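Local coordinates for proton-dependent oligopeptide transporter family protein (Xanthomonas campestris, PDB 6EI3), which probably transports small peptides across the bacterial membrane together with protons, as a member of the POT family of the major facilitator superfamily, at residues Thr78-Ser83 with Ala184-Gly189. Sequence-based numbering, arbitrary orientation.
With 78M ((2S)-2,3-dihydroxypropyl(7Z)-pentadec-7-enoate), chain B.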
ATOM      1  N   THR A  78      -3.204  -0.351 -22.056  1.00 26.33           N
ATOM      2  CA  THR A  78      -3.307   0.379 -20.797  1.00 26.07           C
ATOM      3  C   THR A  78      -1.932   0.443 -20.125  1.00 27.83           C
ATOM      4  O   THR A  78      -1.517   1.529 -19.708  1.00 26.85           O
ATOM      5  CB  THR A  78      -4.415  -0.234 -19.934  1.00 29.28           C
ATOM      6  OG1 THR A  78      -5.585  -0.360 -20.742  1.00 28.42           O
ATOM      7  CG2 THR A  78      -4.745   0.621 -18.705  1.00 26.39           C
ATOM      8  N   ILE A  79      -1.193  -0.690 -20.112  1.00 23.97           N
ATOM      9  CA  ILE A  79       0.159  -0.731 -19.545  1.00 22.64           C
ATOM     10  C   ILE A  79       1.060   0.253 -20.276  1.00 27.57           C
ATOM     11  O   ILE A  79       1.754   1.031 -19.624  1.00 28.02           O
ATOM     12  CB  ILE A  79       0.796  -2.167 -19.473  1.00 24.56           C
ATOM     13  CG1 ILE A  79       0.053  -3.041 -18.434  1.00 23.91           C
ATOM     14  CG2 ILE A  79       2.315  -2.049 -19.089  1.00 23.69           C
ATOM     15  CD1 ILE A  79       0.258  -4.595 -18.595  1.00 26.61           C
ATOM     16  N   ILE A  80       1.049   0.217 -21.612  1.00 26.60           N
ATOM     17  CA  ILE A  80       1.873   1.087 -22.454  1.00 28.87           C
ATOM     18  C   ILE A  80       1.631   2.574 -22.160  1.00 36.28           C
ATOM     19  O   ILE A  80       2.593   3.312 -21.952  1.00 35.40           O
ATOM     20  CB  ILE A  80       1.696   0.737 -23.971  1.00 33.21           C
ATOM     21  CG1 ILE A  80       2.549  -0.484 -24.367  1.00 33.93           C
ATOM     22  CG2 ILE A  80       2.005   1.937 -24.898  1.00 35.86           C
ATOM     23  CD1 ILE A  80       4.129  -0.289 -24.429  1.00 32.20           C
ATOM     24  N   TRP A  81       0.351   3.000 -22.126  1.00 35.84           N
ATOM     25  CA  TRP A  81       0.012   4.404 -21.922  1.00 37.11           C
ATOM     26  C   TRP A  81       0.285   4.883 -20.510  1.00 35.43           C
ATOM     27  O   TRP A  81       0.796   5.983 -20.354  1.00 34.44           O
ATOM     28  CB  TRP A  81      -1.418   4.710 -22.384  1.00 38.74           C
ATOM     29  CG  TRP A  81      -1.483   4.836 -23.879  1.00 43.12           C
ATOM     30  CD1 TRP A  81      -2.008   3.930 -24.754  1.00 46.88           C
ATOM     31  CD2 TRP A  81      -0.852   5.850 -24.682  1.00 44.79           C
ATOM     32  NE1 TRP A  81      -1.820   4.359 -26.049  1.00 48.18           N
ATOM     33  CE2 TRP A  81      -1.113   5.535 -26.034  1.00 50.51           C
ATOM     34  CE3 TRP A  81      -0.113   7.014 -24.387  1.00 46.97           C
ATOM     35  CZ2 TRP A  81      -0.676   6.348 -27.091  1.00 51.60           C
ATOM     36  CZ3 TRP A  81       0.325   7.815 -25.434  1.00 50.09           C
ATOM     37  CH2 TRP A  81       0.039   7.485 -26.768  1.00 51.86           C
ATOM     38  N   PHE A  82      -0.009   4.065 -19.488  1.00 29.77           N
ATOM     39  CA  PHE A  82       0.318   4.435 -18.114  1.00 27.80           C
ATOM     40  C   PHE A  82       1.843   4.467 -17.932  1.00 29.59           C
ATOM     41  O   PHE A  82       2.335   5.345 -17.238  1.00 28.28           O
ATOM     42  CB  PHE A  82      -0.328   3.483 -17.104  1.00 28.23           C
ATOM     43  CG  PHE A  82      -1.722   3.891 -16.691  1.00 30.08           C
ATOM     44  CD1 PHE A  82      -1.920   4.897 -15.752  1.00 32.69           C
ATOM     45  CD2 PHE A  82      -2.833   3.276 -17.243  1.00 33.04           C
ATOM     46  CE1 PHE A  82      -3.209   5.263 -15.353  1.00 34.51           C
ATOM     47  CE2 PHE A  82      -4.125   3.644 -16.843  1.00 36.91           C
ATOM     48  CZ  PHE A  82      -4.306   4.637 -15.901  1.00 34.48           C
ATOM     49  N   SER A  83       2.585   3.534 -18.581  1.00 24.87           N
ATOM     50  CA  SER A  83       4.054   3.499 -18.482  1.00 23.91           C
ATOM     51  C   SER A  83       4.705   4.729 -19.118  1.00 28.81           C
ATOM     52  O   SER A  83       5.713   5.204 -18.611  1.00 28.97           O
ATOM     53  CB  SER A  83       4.620   2.216 -19.082  1.00 24.64           C
ATOM     54  OG  SER A  83       4.189   1.097 -18.326  1.00 28.41           O
ATOM     55  N   ALA A 184      10.462   0.411 -22.772  1.00 24.81           N
ATOM     56  CA  ALA A 184      11.017  -0.044 -24.046  1.00 25.95           C
ATOM     57  C   ALA A 184      11.009  -1.571 -24.134  1.00 29.03           C
ATOM     58  O   ALA A 184      10.653  -2.109 -25.181  1.00 28.75           O
ATOM     59  CB  ALA A 184      12.444   0.490 -24.241  1.00 26.91           C
ATOM     60  N   VAL A 185      11.431  -2.262 -23.053  1.00 26.00           N
ATOM     61  CA  VAL A 185      11.479  -3.725 -23.003  1.00 27.28           C
ATOM     62  C   VAL A 185      10.056  -4.317 -23.135  1.00 29.55           C
ATOM     63  O   VAL A 185       9.851  -5.234 -23.931  1.00 29.09           O
ATOM     64  CB  VAL A 185      12.273  -4.254 -21.773  1.00 32.63           C
ATOM     65  CG1 VAL A 185      12.000  -5.736 -21.528  1.00 33.29           C
ATOM     66  CG2 VAL A 185      13.782  -4.020 -21.955  1.00 33.27           C
ATOM     67  N   PHE A 186       9.070  -3.733 -22.418  1.00 25.98           N
ATOM     68  CA  PHE A 186       7.681  -4.187 -22.514  1.00 25.61           C
ATOM     69  C   PHE A 186       7.217  -4.092 -23.984  1.00 31.01           C
ATOM     70  O   PHE A 186       6.759  -5.080 -24.538  1.00 29.77           O
ATOM     71  CB  PHE A 186       6.751  -3.397 -21.553  1.00 25.25           C
ATOM     72  CG  PHE A 186       5.330  -3.937 -21.489  1.00 25.89           C
ATOM     73  CD1 PHE A 186       5.027  -5.068 -20.726  1.00 26.77           C
ATOM     74  CD2 PHE A 186       4.297  -3.307 -22.176  1.00 25.14           C
ATOM     75  CE1 PHE A 186       3.716  -5.575 -20.682  1.00 26.55           C
ATOM     76  CE2 PHE A 186       2.985  -3.786 -22.092  1.00 26.41           C
ATOM     77  CZ  PHE A 186       2.704  -4.922 -21.353  1.00 24.31           C
ATOM     78  N   TRP A 187       7.452  -2.932 -24.628  1.00 29.81           N
ATOM     79  CA  TRP A 187       7.109  -2.655 -26.031  1.00 31.15           C
ATOM     80  C   TRP A 187       7.815  -3.612 -27.023  1.00 35.55           C
ATOM     81  O   TRP A 187       7.214  -4.020 -28.017  1.00 35.09           O
ATOM     82  CB  TRP A 187       7.415  -1.172 -26.339  1.00 30.48           C
ATOM     83  CG  TRP A 187       7.212  -0.763 -27.767  1.00 32.78           C
ATOM     84  CD1 TRP A 187       6.051  -0.336 -28.347  1.00 35.85           C
ATOM     85  CD2 TRP A 187       8.220  -0.704 -28.785  1.00 33.95           C
ATOM     86  NE1 TRP A 187       6.268  -0.052 -29.679  1.00 36.95           N
ATOM     87  CE2 TRP A 187       7.589  -0.282 -29.977  1.00 39.06           C
ATOM     88  CE3 TRP A 187       9.593  -1.012 -28.816  1.00 36.00           C
ATOM     89  CZ2 TRP A 187       8.289  -0.130 -31.184  1.00 40.12           C
ATOM     90  CZ3 TRP A 187      10.288  -0.853 -30.009  1.00 39.12           C
ATOM     91  CH2 TRP A 187       9.636  -0.427 -31.178  1.00 40.60           C
ATOM     92  N   LEU A 188       9.058  -4.015 -26.729  1.00 32.03           N
ATOM     93  CA  LEU A 188       9.806  -4.945 -27.590  1.00 32.19           C
ATOM     94  C   LEU A 188       9.168  -6.348 -27.697  1.00 33.76           C
ATOM     95  O   LEU A 188       9.383  -7.029 -28.681  1.00 33.14           O
ATOM     96  CB  LEU A 188      11.288  -5.029 -27.159  1.00 32.60           C
ATOM     97  CG  LEU A 188      12.184  -3.871 -27.651  1.00 38.66           C
ATOM     98  CD1 LEU A 188      13.420  -3.731 -26.797  1.00 39.87           C
ATOM     99  CD2 LEU A 188      12.602  -4.067 -29.105  1.00 41.89           C
ATOM    100  N   GLY A 189       8.373  -6.757 -26.714  1.00 30.64           N
ATOM    101  CA  GLY A 189       7.690  -8.040 -26.811  1.00 31.15           C
ATOM    102  C   GLY A 189       6.270  -7.957 -27.353  1.00 34.22           C
ATOM    103  O   GLY A 189       5.583  -8.978 -27.351  1.00 34.36           O
TER
HETATM  104  O21 78M B 601      -1.445  -0.669 -27.934  1.00 82.45           O
HETATM  105  C20 78M B 601      -1.914   0.490 -28.608  1.00 84.56           C
HETATM  106  C18 78M B 601      -1.095   1.704 -28.234  1.00 84.27           C
HETATM  107  O19 78M B 601      -1.798   2.893 -28.610  1.00 84.47           O
HETATM  108  C17 78M B 601       0.272   1.691 -28.873  1.00 85.40           C
HETATM  109  O2  78M B 601       0.994   2.794 -28.276  1.00 85.15           O
HETATM  110  C1  78M B 601       2.304   2.890 -28.531  1.00 85.89           C
HETATM  111  O1  78M B 601       2.932   2.063 -29.142  1.00 88.17           O
HETATM  112  C2  78M B 601       2.870   4.167 -27.973  1.00 83.44           C
HETATM  113  C3  78M B 601       4.391   4.298 -28.052  1.00 81.11           C
HETATM  114  C4  78M B 601       5.137   3.387 -27.083  1.00 76.80           C
HETATM  115  C5  78M B 601       6.631   3.652 -27.011  1.00 75.30           C
HETATM  116  C6  78M B 601       7.424   2.539 -26.334  1.00 72.80           C
HETATM  117  C7  78M B 601       8.806   2.947 -25.911  1.00 72.15           C
HETATM  118  C8  78M B 601       9.925   2.954 -26.628  1.00 73.78           C
HETATM  119  C9  78M B 601      10.118   2.570 -28.072  1.00 75.89           C
HETATM  120  C10 78M B 601      11.583   2.649 -28.519  1.00 76.85           C
HETATM  121  C11 78M B 601      12.430   1.448 -28.114  1.00 76.73           C
HETATM  122  C12 78M B 601      13.931   1.705 -28.098  1.00 78.17           C
HETATM  123  C13 78M B 601      14.774   0.450 -27.883  1.00 79.16           C
HETATM  124  C15 78M B 601      16.471   0.907 -26.013  1.00 76.49           C
HETATM  125  C14 78M B 601      16.232   0.705 -27.507  1.00 79.25           C
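Ile79 CG2 sits over one face of the Phe186 ring, joining two antiparallel membrane helices of a major facilitator superfamily fold, 62-95 and 168-188. The methyl lies 3.7 Å from the ring centroid and 19° off its normal, a CH-pi contact. Chi1 of -68° sets CG1 beside the backbone N and CG2 anti to it, which turns CG2 to the ring, while Ile79 CD1 meets Phe186 CZ at the rim. A beta-branched residue suits the place because one branch can cover the face while the other runs on past the rim at CZ. Ile80 comes to the edge instead, its CD1 3.8 Å from Phe186 CD2. The axes of 78-83 and 184-188 stay 10.6 Å apart, a gap that a large phenyl can span; Ile7 and Asn10 of helix 4-22 also pack on Phe186.

Toward the surface, which probably faces lipid, the protein contact thins to one touch, Ile80 CD1 to Trp187 CB at 3.9 Å, and a bound monoacylglycerol, 78M, lies alongside. Its chain runs across a face of the Trp187 indole, with C6 3.6 Å from Trp187 CG, whereas Ile80 CG2 touches its ester atom O2. Tryptophan fits such a boundary, pairing a broad apolar surface with one polar N-H: Trp81 NE1 donates to glycerol hydroxyl O19 of 78M over 3.0 Å, bent to 151° at the hydrogen.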